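Local coordinates for protein ribonuclease VapC (Klebsiella pneumoniae, PDB 7BY3) that probably acts as the toxin of a toxin-antitoxin system, a magnesium-dependent RNA endonuclease of the PIN-domain family, at residues Phe8-Asn11 with Ile12-Leu16; Ser37-Thr40 with Trp41-Met45; Gly19-Glu22 with Ala23-Leu27. All coordinates share one frame; numbering follows the deposited sequence.

Contact 1 (Phe8-Asn11 with Ile12-Leu16); sequences FDTN and ILIDL
Ile-12 meets Phe-8 at the edge of the ring, near the ring plane, where strand 6-8 gives way to helix 10-17. Traced outward, the Ile-12 side chain changes surroundings at each atom. CB lies 3.7 Å from Asp-9 O. With chi1 at -64°, CG1 lies opposite the carbonyl carbon, heads back toward the helix start and passes the side chain of Asn-11. The CG2 branch comes 3.9 Å from Phe-8 CD2, while the terminal CD1 presses closer to the same ring carbon, at 3.6 Å.

This strand-to-helix step lies within the PIN domain, and the turn carries Asp-9, a predicted magnesium ligand whose side chain lies about 5 Å from that of Asp-90. Asp-9 occupies the N-cap position, but its carboxylate does not cap an amide further into the first turn; OD1 turns instead to the adjacent amide, Thr-10 N, at 2.6 Å, with the donor above the carboxylate plane. The carbonyl oxygen, Asp-9 O, takes the Ile-12 N-H at 3.2 Å. Ile-14 N donates to Thr-10 O at 3.1 Å, an ordinary i to i+4 bond of the helix. Alongside it, Thr-10 CG2 and Ile-14 CG1 point the same way, 4.1 Å apart. Asp-15 OD2 forms a salt bridge with Arg-107 and is also hydrogen-bonded to Tyr-122.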
ATOM      1  N   PHE B   8      15.673   2.425  -1.027  1.00 28.80           N
ATOM      2  CA  PHE B   8      15.783   3.603  -1.880  1.00 29.85           C
ATOM      3  C   PHE B   8      14.432   4.237  -2.188  1.00 29.97           C
ATOM      4  O   PHE B   8      13.499   3.562  -2.618  1.00 29.36           O
ATOM      5  CB  PHE B   8      16.505   3.245  -3.179  1.00 29.22           C
ATOM      6  CG  PHE B   8      17.991   3.100  -3.020  1.00 29.83           C
ATOM      7  CD1 PHE B   8      18.553   1.875  -2.704  1.00 29.66           C
ATOM      8  CD2 PHE B   8      18.825   4.194  -3.171  1.00 30.55           C
ATOM      9  CE1 PHE B   8      19.919   1.743  -2.550  1.00 30.82           C
ATOM     10  CE2 PHE B   8      20.190   4.068  -3.018  1.00 31.67           C
ATOM     11  CZ  PHE B   8      20.738   2.841  -2.708  1.00 31.66           C
ATOM     12  N   ASP B   9      14.344   5.544  -1.962  1.00 32.05           N
ATOM     13  CA  ASP B   9      13.129   6.306  -2.221  1.00 31.64           C
ATOM     14  C   ASP B   9      12.923   6.492  -3.722  1.00 32.24           C
ATOM     15  O   ASP B   9      13.859   6.350  -4.510  1.00 31.77           O
ATOM     16  CB  ASP B   9      13.187   7.661  -1.511  1.00 35.49           C
ATOM     17  CG  ASP B   9      11.823   8.315  -1.378  1.00 37.51           C
ATOM     18  OD1 ASP B   9      10.817   7.687  -1.768  1.00 38.18           O
ATOM     19  OD2 ASP B   9      11.757   9.456  -0.872  1.00 39.17           O
ATOM     20  N   THR B  10      11.689   6.802  -4.103  1.00 32.85           N
ATOM     21  CA  THR B  10      11.285   6.883  -5.504  1.00 34.82           C
ATOM     22  C   THR B  10      12.137   7.836  -6.345  1.00 36.92           C
ATOM     23  O   THR B  10      12.476   7.525  -7.487  1.00 37.06           O
ATOM     24  CB  THR B  10       9.807   7.317  -5.620  1.00 34.68           C
ATOM     25  OG1 THR B  10       8.998   6.499  -4.765  1.00 32.57           O
ATOM     26  CG2 THR B  10       9.316   7.185  -7.053  1.00 33.86           C
ATOM     27  N   ASN B  11      12.488   8.987  -5.779  1.00 39.24           N
ATOM     28  CA  ASN B  11      13.200  10.021  -6.529  1.00 41.58           C
ATOM     29  C   ASN B  11      14.573   9.574  -7.037  1.00 40.39           C
ATOM     30  O   ASN B  11      15.063  10.084  -8.046  1.00 40.92           O
ATOM     31  CB  ASN B  11      13.349  11.286  -5.675  1.00 45.10           C
ATOM     32  CG  ASN B  11      13.990  11.014  -4.324  1.00 43.03           C
ATOM     33  OD1 ASN B  11      13.299  10.846  -3.319  1.00 43.07           O
ATOM     34  ND2 ASN B  11      15.316  10.973  -4.296  1.00 52.23           N
ATOM     35  N   ILE B  12      15.190   8.625  -6.342  1.00 39.24           N
ATOM     36  CA  ILE B  12      16.505   8.133  -6.735  1.00 36.58           C
ATOM     37  C   ILE B  12      16.407   7.202  -7.936  1.00 35.66           C
ATOM     38  O   ILE B  12      17.198   7.304  -8.874  1.00 36.04           O
ATOM     39  CB  ILE B  12      17.197   7.404  -5.577  1.00 34.52           C
ATOM     40  CG1 ILE B  12      17.456   8.383  -4.436  1.00 35.19           C
ATOM     41  CG2 ILE B  12      18.504   6.781  -6.038  1.00 34.11           C
ATOM     42  CD1 ILE B  12      18.191   7.776  -3.289  1.00 35.40           C
ATOM     43  N   LEU B  13      15.433   6.297  -7.904  1.00 35.18           N
ATOM     44  CA  LEU B  13      15.193   5.396  -9.026  1.00 35.29           C
ATOM     45  C   LEU B  13      14.836   6.182 -10.284  1.00 35.94           C
ATOM     46  O   LEU B  13      15.329   5.883 -11.372  1.00 34.87           O
ATOM     47  CB  LEU B  13      14.083   4.397  -8.691  1.00 34.90           C
ATOM     48  CG  LEU B  13      14.454   3.207  -7.804  1.00 29.68           C
ATOM     49  CD1 LEU B  13      13.259   2.295  -7.632  1.00 37.01           C
ATOM     50  CD2 LEU B  13      15.617   2.438  -8.396  1.00 31.82           C
ATOM     51  N   ILE B  14      13.980   7.188 -10.125  1.00 38.17           N
ATOM     52  CA  ILE B  14      13.607   8.070 -11.225  1.00 38.69           C
ATOM     53  C   ILE B  14      14.838   8.757 -11.808  1.00 38.04           C
ATOM     54  O   ILE B  14      15.010   8.813 -13.026  1.00 37.84           O
ATOM     55  CB  ILE B  14      12.591   9.139 -10.771  1.00 40.10           C
ATOM     56  CG1 ILE B  14      11.267   8.482 -10.381  1.00 40.77           C
ATOM     57  CG2 ILE B  14      12.355  10.159 -11.874  1.00 43.90           C
ATOM     58  CD1 ILE B  14      10.607   7.729 -11.515  1.00 41.87           C
ATOM     59  N   ASP B  15      15.694   9.266 -10.929  1.00 38.85           N
ATOM     60  CA  ASP B  15      16.947   9.893 -11.334  1.00 38.51           C
ATOM     61  C   ASP B  15      17.801   8.951 -12.167  1.00 36.91           C
ATOM     62  O   ASP B  15      18.373   9.348 -13.179  1.00 38.61           O
ATOM     63  CB  ASP B  15      17.738  10.354 -10.113  1.00 41.30           C
ATOM     64  CG  ASP B  15      17.589  11.833  -9.844  1.00 45.06           C
ATOM     65  OD1 ASP B  15      16.925  12.525 -10.643  1.00 48.81           O
ATOM     66  OD2 ASP B  15      18.137  12.306  -8.829  1.00 43.79           O
ATOM     67  N   LEU B  16      17.883   7.699 -11.729  1.00 36.12           N
ATOM     68  CA  LEU B  16      18.682   6.695 -12.416  1.00 35.40           C
ATOM     69  C   LEU B  16      18.176   6.436 -13.828  1.00 36.41           C
ATOM     70  O   LEU B  16      18.938   6.513 -14.789  1.00 37.71           O
ATOM     71  CB  LEU B  16      18.695   5.384 -11.632  1.00 34.78           C
ATOM     72  CG  LEU B  16      19.366   4.232 -12.381  1.00 34.27           C
ATOM     73  CD1 LEU B  16      20.881   4.361 -12.321  1.00 34.64           C
ATOM     74  CD2 LEU B  16      18.904   2.894 -11.840  1.00 33.23           C
TER

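Contact 2 (Ser37-Thr40 with Trp41-Met45); sequences SLIT and WMEVM
The indole of Trp-41, whose CB lies 4.2 Å from Leu-38 CD1, carries Met-45 CG on one face, 3.4 Å above the plane and offset toward the rim. Leu-38 and Trp-41 run side by side in the same direction. The other flat group, the Glu-43 carboxylate, lies alongside Ile-39, with OE2 4.1 Å from Ile-39 CG2; that oxygen also forms a salt bridge with a basic side chain of another protein's chain.

Met-42 bends at chi3 (-95°), which folds CE back to 3.6 Å from Leu-38 O and beside Leu-38 CG. Val-44 CG2 sits tightly against Thr-40 O, at 3.1 Å, while the same carbonyl accepts Val-44 N. At the helix start Ser-37 is the N-cap: its OG accepts from Ile-39 N at 3.1 Å, satisfying an amide that the first turn cannot pair internally.

Thr-40 OG1 is hydrogen-bonded to Thr-10, close to the predicted metal ligand Asp-9. Helix 38-50 follows strand 35-37 directly and is flanked by helix 10-17 at Val-44, by helix 54-61 at Trp-41 and by helix 88-99 at Ile-39, while Ala-74 of the second subunit packs on Met-42.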
ATOM      1  N   SER B  37       9.961   0.167  -1.585  1.00 26.34           N
ATOM      2  CA  SER B  37       8.575  -0.094  -1.220  1.00 26.29           C
ATOM      3  C   SER B  37       7.750  -0.415  -2.462  1.00 27.05           C
ATOM      4  O   SER B  37       8.160  -0.114  -3.581  1.00 27.40           O
ATOM      5  CB  SER B  37       7.976   1.105  -0.481  1.00 25.98           C
ATOM      6  OG  SER B  37       6.586   0.931  -0.263  1.00 26.96           O
ATOM      7  N   LEU B  38       6.596  -1.043  -2.264  1.00 27.76           N
ATOM      8  CA  LEU B  38       5.650  -1.260  -3.353  1.00 28.16           C
ATOM      9  C   LEU B  38       5.142   0.079  -3.890  1.00 28.20           C
ATOM     10  O   LEU B  38       4.816   0.204  -5.070  1.00 29.58           O
ATOM     11  CB  LEU B  38       4.481  -2.130  -2.886  1.00 29.22           C
ATOM     12  CG  LEU B  38       3.595  -2.765  -3.960  1.00 29.39           C
ATOM     13  CD1 LEU B  38       4.429  -3.430  -5.050  1.00 30.26           C
ATOM     14  CD2 LEU B  38       2.634  -3.761  -3.330  1.00 31.66           C
ATOM     15  N   ILE B  39       5.081   1.075  -3.010  1.00 27.13           N
ATOM     16  CA  ILE B  39       4.697   2.431  -3.391  1.00 27.66           C
ATOM     17  C   ILE B  39       5.645   2.986  -4.445  1.00 27.05           C
ATOM     18  O   ILE B  39       5.218   3.620  -5.409  1.00 28.19           O
ATOM     19  CB  ILE B  39       4.682   3.372  -2.169  1.00 27.61           C
ATOM     20  CG1 ILE B  39       3.546   2.986  -1.222  1.00 28.60           C
ATOM     21  CG2 ILE B  39       4.552   4.825  -2.606  1.00 29.68           C
ATOM     22  CD1 ILE B  39       3.133   4.086  -0.283  1.00 28.54           C
ATOM     23  N   THR B  40       6.934   2.729  -4.258  1.00 26.88           N
ATOM     24  CA  THR B  40       7.951   3.181  -5.198  1.00 28.45           C
ATOM     25  C   THR B  40       7.843   2.428  -6.522  1.00 27.52           C
ATOM     26  O   THR B  40       7.963   3.026  -7.589  1.00 28.15           O
ATOM     27  CB  THR B  40       9.367   3.015  -4.612  1.00 27.36           C
ATOM     28  OG1 THR B  40       9.532   3.911  -3.506  1.00 28.54           O
ATOM     29  CG2 THR B  40      10.423   3.326  -5.656  1.00 27.79           C
ATOM     30  N   TRP B  41       7.602   1.120  -6.447  1.00 27.34           N
ATOM     31  CA  TRP B  41       7.441   0.295  -7.642  1.00 28.34           C
ATOM     32  C   TRP B  41       6.347   0.854  -8.550  1.00 30.22           C
ATOM     33  O   TRP B  41       6.536   0.970  -9.757  1.00 32.42           O
ATOM     34  CB  TRP B  41       7.121  -1.156  -7.263  1.00 29.14           C
ATOM     35  CG  TRP B  41       7.178  -2.121  -8.426  1.00 30.22           C
ATOM     36  CD1 TRP B  41       8.255  -2.857  -8.824  1.00 28.37           C
ATOM     37  CD2 TRP B  41       6.112  -2.442  -9.327  1.00 32.03           C
ATOM     38  NE1 TRP B  41       7.929  -3.618  -9.920  1.00 28.83           N
ATOM     39  CE2 TRP B  41       6.621  -3.385 -10.252  1.00 31.24           C
ATOM     40  CE3 TRP B  41       4.782  -2.035  -9.452  1.00 32.44           C
ATOM     41  CZ2 TRP B  41       5.843  -3.918 -11.279  1.00 33.51           C
ATOM     42  CZ3 TRP B  41       4.010  -2.565 -10.473  1.00 32.77           C
ATOM     43  CH2 TRP B  41       4.545  -3.497 -11.373  1.00 33.71           C
ATOM     44  N   MET B  42       5.214   1.220  -7.957  1.00 29.66           N
ATOM     45  CA  MET B  42       4.081   1.747  -8.713  1.00 28.89           C
ATOM     46  C   MET B  42       4.376   3.102  -9.353  1.00 30.48           C
ATOM     47  O   MET B  42       4.051   3.326 -10.519  1.00 31.99           O
ATOM     48  CB  MET B  42       2.848   1.862  -7.812  1.00 29.19           C
ATOM     49  CG  MET B  42       2.273   0.528  -7.373  1.00 29.37           C
ATOM     50  SD  MET B  42       0.699   0.695  -6.516  1.00 30.24           S
ATOM     51  CE  MET B  42       1.242   0.698  -4.812  1.00 26.50           C
ATOM     52  N   GLU B  43       4.990   4.003  -8.591  1.00 31.94           N
ATOM     53  CA  GLU B  43       5.281   5.346  -9.089  1.00 32.79           C
ATOM     54  C   GLU B  43       6.360   5.341 -10.166  1.00 34.18           C
ATOM     55  O   GLU B  43       6.389   6.223 -11.022  1.00 36.42           O
ATOM     56  CB  GLU B  43       5.699   6.274  -7.944  1.00 34.07           C
ATOM     57  CG  GLU B  43       4.579   6.609  -6.972  1.00 37.47           C
ATOM     58  CD  GLU B  43       4.836   7.894  -6.201  1.00 49.66           C
ATOM     59  OE1 GLU B  43       5.605   8.742  -6.700  1.00 50.66           O
ATOM     60  OE2 GLU B  43       4.264   8.058  -5.102  1.00 47.11           O
ATOM     61  N   VAL B  44       7.250   4.356 -10.124  1.00 32.62           N
ATOM     62  CA  VAL B  44       8.255   4.209 -11.170  1.00 34.17           C
ATOM     63  C   VAL B  44       7.616   3.627 -12.432  1.00 35.03           C
ATOM     64  O   VAL B  44       7.926   4.048 -13.548  1.00 35.37           O
ATOM     65  CB  VAL B  44       9.431   3.319 -10.712  1.00 33.22           C
ATOM     66  CG1 VAL B  44      10.369   3.028 -11.871  1.00 34.44           C
ATOM     67  CG2 VAL B  44      10.192   3.993  -9.580  1.00 32.05           C
ATOM     68  N   MET B  45       6.703   2.677 -12.247  1.00 35.15           N
ATOM     69  CA  MET B  45       6.018   2.040 -13.369  1.00 36.68           C
ATOM     70  C   MET B  45       5.121   3.022 -14.121  1.00 38.33           C
ATOM     71  O   MET B  45       4.851   2.841 -15.308  1.00 39.95           O
ATOM     72  CB  MET B  45       5.198   0.840 -12.889  1.00 34.65           C
ATOM     73  CG  MET B  45       6.035  -0.364 -12.485  1.00 32.77           C
ATOM     74  SD  MET B  45       7.182  -0.903 -13.769  1.00 38.74           S
ATOM     75  CE  MET B  45       6.041  -1.389 -15.057  1.00 39.20           C
TER

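Contact 3 (Gly19-Glu22 with Ala23-Leu27); sequences GRRE and AKQAL
Arg-21 and Lys-24 both set CG opposite the backbone N (chi1 -166° and 172°), and the two long side chains therefore rise together from the same side of the helix, pointing the same way. The setting is a helix-to-helix junction: Gly-19 closes helix 10-17 in a Schellman motif, with positive phi, and Arg-20 then stands at the N-cap of helix 21-28.

The arginine is extended from CG to NE, whereas the lysine bends only at its last torsion. That bend lays NZ over one face of the guanidinium, 3.9 Å from Arg-21 CZ. Two positive groups so close would be expected to disfavour each other, but Lys-24 NZ also forms a salt bridge with Glu-28 one turn further on, which may offset part of the cost. Gln-25 approaches the guanidinium as well: its NE2 is 4.0 Å from Arg-21 NE, the amide plane turned 74° from the guanidinium plane. Lower down, Gln-25 CG rests 3.3 Å from Arg-21 O, the carbonyl that accepts Gln-25 N at 3.0 Å.

Arg-20 contributes mainly through its backbone. Its carbonyl O receives Ala-23 N at 3.0 Å and a second, weak bond from Lys-24 N at 3.5 Å. The Arg-20 guanidinium forms a salt bridge with an acidic side chain of another protein's chain. Buried Ala-26 touches back along the helix, its CB 3.5 Å from Glu-22 O.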
ATOM      1  N   GLY B  19      18.786   8.952 -16.282  1.00 39.19           N
ATOM      2  CA  GLY B  19      20.170   9.059 -16.705  1.00 38.46           C
ATOM      3  C   GLY B  19      21.094   9.912 -15.859  1.00 38.52           C
ATOM      4  O   GLY B  19      22.094  10.421 -16.362  1.00 41.89           O
ATOM      5  N   ARG B  20      20.768  10.084 -14.582  1.00 38.73           N
ATOM      6  CA  ARG B  20      21.647  10.815 -13.674  1.00 38.54           C
ATOM      7  C   ARG B  20      22.695   9.899 -13.045  1.00 37.31           C
ATOM      8  O   ARG B  20      22.359   8.957 -12.329  1.00 37.42           O
ATOM      9  CB  ARG B  20      20.835  11.502 -12.577  1.00 40.83           C
ATOM     10  CG  ARG B  20      19.773  12.452 -13.095  1.00 44.41           C
ATOM     11  CD  ARG B  20      19.800  13.761 -12.324  1.00 52.71           C
ATOM     12  NE  ARG B  20      18.690  14.636 -12.684  1.00 65.39           N
ATOM     13  CZ  ARG B  20      18.562  15.891 -12.263  1.00 62.99           C
ATOM     14  NH1 ARG B  20      19.481  16.426 -11.469  1.00 65.15           N
ATOM     15  NH2 ARG B  20      17.516  16.613 -12.640  1.00 64.45           N
ATOM     16  N   ARG B  21      23.966  10.190 -13.307  1.00 38.22           N
ATOM     17  CA  ARG B  21      25.067   9.397 -12.765  1.00 37.98           C
ATOM     18  C   ARG B  21      25.120   9.475 -11.241  1.00 37.35           C
ATOM     19  O   ARG B  21      25.669   8.591 -10.583  1.00 36.75           O
ATOM     20  CB  ARG B  21      26.405   9.852 -13.356  1.00 38.12           C
ATOM     21  CG  ARG B  21      27.543   8.875 -13.116  1.00 41.07           C
ATOM     22  CD  ARG B  21      28.862   9.384 -13.668  1.00 40.52           C
ATOM     23  NE  ARG B  21      29.979   8.543 -13.245  1.00 44.50           N
ATOM     24  CZ  ARG B  21      30.310   7.392 -13.821  1.00 45.18           C
ATOM     25  NH1 ARG B  21      29.611   6.937 -14.852  1.00 44.92           N
ATOM     26  NH2 ARG B  21      31.342   6.694 -13.367  1.00 48.09           N
ATOM     27  N   GLU B  22      24.545  10.539 -10.688  1.00 37.85           N
ATOM     28  CA  GLU B  22      24.472  10.713  -9.243  1.00 36.86           C
ATOM     29  C   GLU B  22      23.673   9.588  -8.593  1.00 37.60           C
ATOM     30  O   GLU B  22      23.961   9.179  -7.468  1.00 36.33           O
ATOM     31  CB  GLU B  22      23.845  12.066  -8.890  1.00 39.88           C
ATOM     32  CG  GLU B  22      24.678  13.280  -9.282  1.00 40.98           C
ATOM     33  CD  GLU B  22      24.314  13.840 -10.646  1.00 40.09           C
ATOM     34  OE1 GLU B  22      23.817  13.075 -11.500  1.00 38.95           O
ATOM     35  OE2 GLU B  22      24.524  15.051 -10.864  1.00 43.22           O
ATOM     36  N   ALA B  23      22.668   9.094  -9.308  1.00 38.13           N
ATOM     37  CA  ALA B  23      21.827   8.010  -8.813  1.00 36.33           C
ATOM     38  C   ALA B  23      22.541   6.668  -8.931  1.00 35.42           C
ATOM     39  O   ALA B  23      22.431   5.818  -8.048  1.00 34.28           O
ATOM     40  CB  ALA B  23      20.512   7.979  -9.560  1.00 37.49           C
ATOM     41  N   LYS B  24      23.262   6.485 -10.035  1.00 36.68           N
ATOM     42  CA  LYS B  24      24.119   5.320 -10.218  1.00 35.50           C
ATOM     43  C   LYS B  24      25.104   5.215  -9.055  1.00 37.96           C
ATOM     44  O   LYS B  24      25.357   4.128  -8.541  1.00 39.36           O
ATOM     45  CB  LYS B  24      24.861   5.406 -11.557  1.00 36.19           C
ATOM     46  CG  LYS B  24      25.933   4.344 -11.775  1.00 41.07           C
ATOM     47  CD  LYS B  24      26.380   4.312 -13.232  1.00 41.73           C
ATOM     48  CE  LYS B  24      27.599   3.419 -13.437  1.00 45.84           C
ATOM     49  NZ  LYS B  24      28.813   3.936 -12.743  1.00 46.18           N
ATOM     50  N   GLN B  25      25.636   6.357  -8.631  1.00 36.64           N
ATOM     51  CA  GLN B  25      26.567   6.405  -7.510  1.00 35.63           C
ATOM     52  C   GLN B  25      25.865   6.175  -6.179  1.00 34.31           C
ATOM     53  O   GLN B  25      26.474   5.705  -5.222  1.00 35.57           O
ATOM     54  CB  GLN B  25      27.297   7.745  -7.482  1.00 37.26           C
ATOM     55  CG  GLN B  25      28.231   7.945  -8.652  1.00 38.49           C
ATOM     56  CD  GLN B  25      29.000   9.243  -8.566  1.00 39.77           C
ATOM     57  OE1 GLN B  25      28.664  10.130  -7.782  1.00 38.33           O
ATOM     58  NE2 GLN B  25      30.040   9.364  -9.377  1.00 41.20           N
ATOM     59  N   ALA B  26      24.584   6.520  -6.119  1.00 33.93           N
ATOM     60  CA  ALA B  26      23.800   6.306  -4.911  1.00 32.71           C
ATOM     61  C   ALA B  26      23.459   4.828  -4.755  1.00 32.83           C
ATOM     62  O   ALA B  26      23.457   4.293  -3.646  1.00 32.73           O
ATOM     63  CB  ALA B  26      22.534   7.147  -4.942  1.00 33.86           C
ATOM     64  N   LEU B  27      23.175   4.174  -5.874  1.00 32.89           N
ATOM     65  CA  LEU B  27      22.797   2.766  -5.861  1.00 32.68           C
ATOM     66  C   LEU B  27      24.004   1.840  -5.723  1.00 34.54           C
ATOM     67  O   LEU B  27      23.872   0.716  -5.245  1.00 34.67           O
ATOM     68  CB  LEU B  27      22.009   2.425  -7.124  1.00 33.52           C
ATOM     69  CG  LEU B  27      20.546   2.867  -7.097  1.00 32.49           C
ATOM     70  CD1 LEU B  27      19.931   2.757  -8.472  1.00 32.15           C
ATOM     71  CD2 LEU B  27      19.761   2.032  -6.100  1.00 31.95           C
TER

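Overall arrangement
Along the chain the order is contact 1, contact 3, contact 2, all within the PIN domain, and each marks the beginning of a helix. Contact 1, on helix 10-17, lies between the other two in space: its centre is about 10 Å from that of contact 2 and about 9 Å from that of contact 3. The outer two have centres about 18 Å apart and do not touch, their nearest atoms being about 9 Å from each other. Leu-13 turns to Thr-40 and Val-44 of helix 38-50, whereas Leu-16 packs on Ala-23 of helix 21-28. The helix that follows the predicted metal ligand Asp-9 is thus held between two neighbours, and the chain of another protein reaches all three contacts.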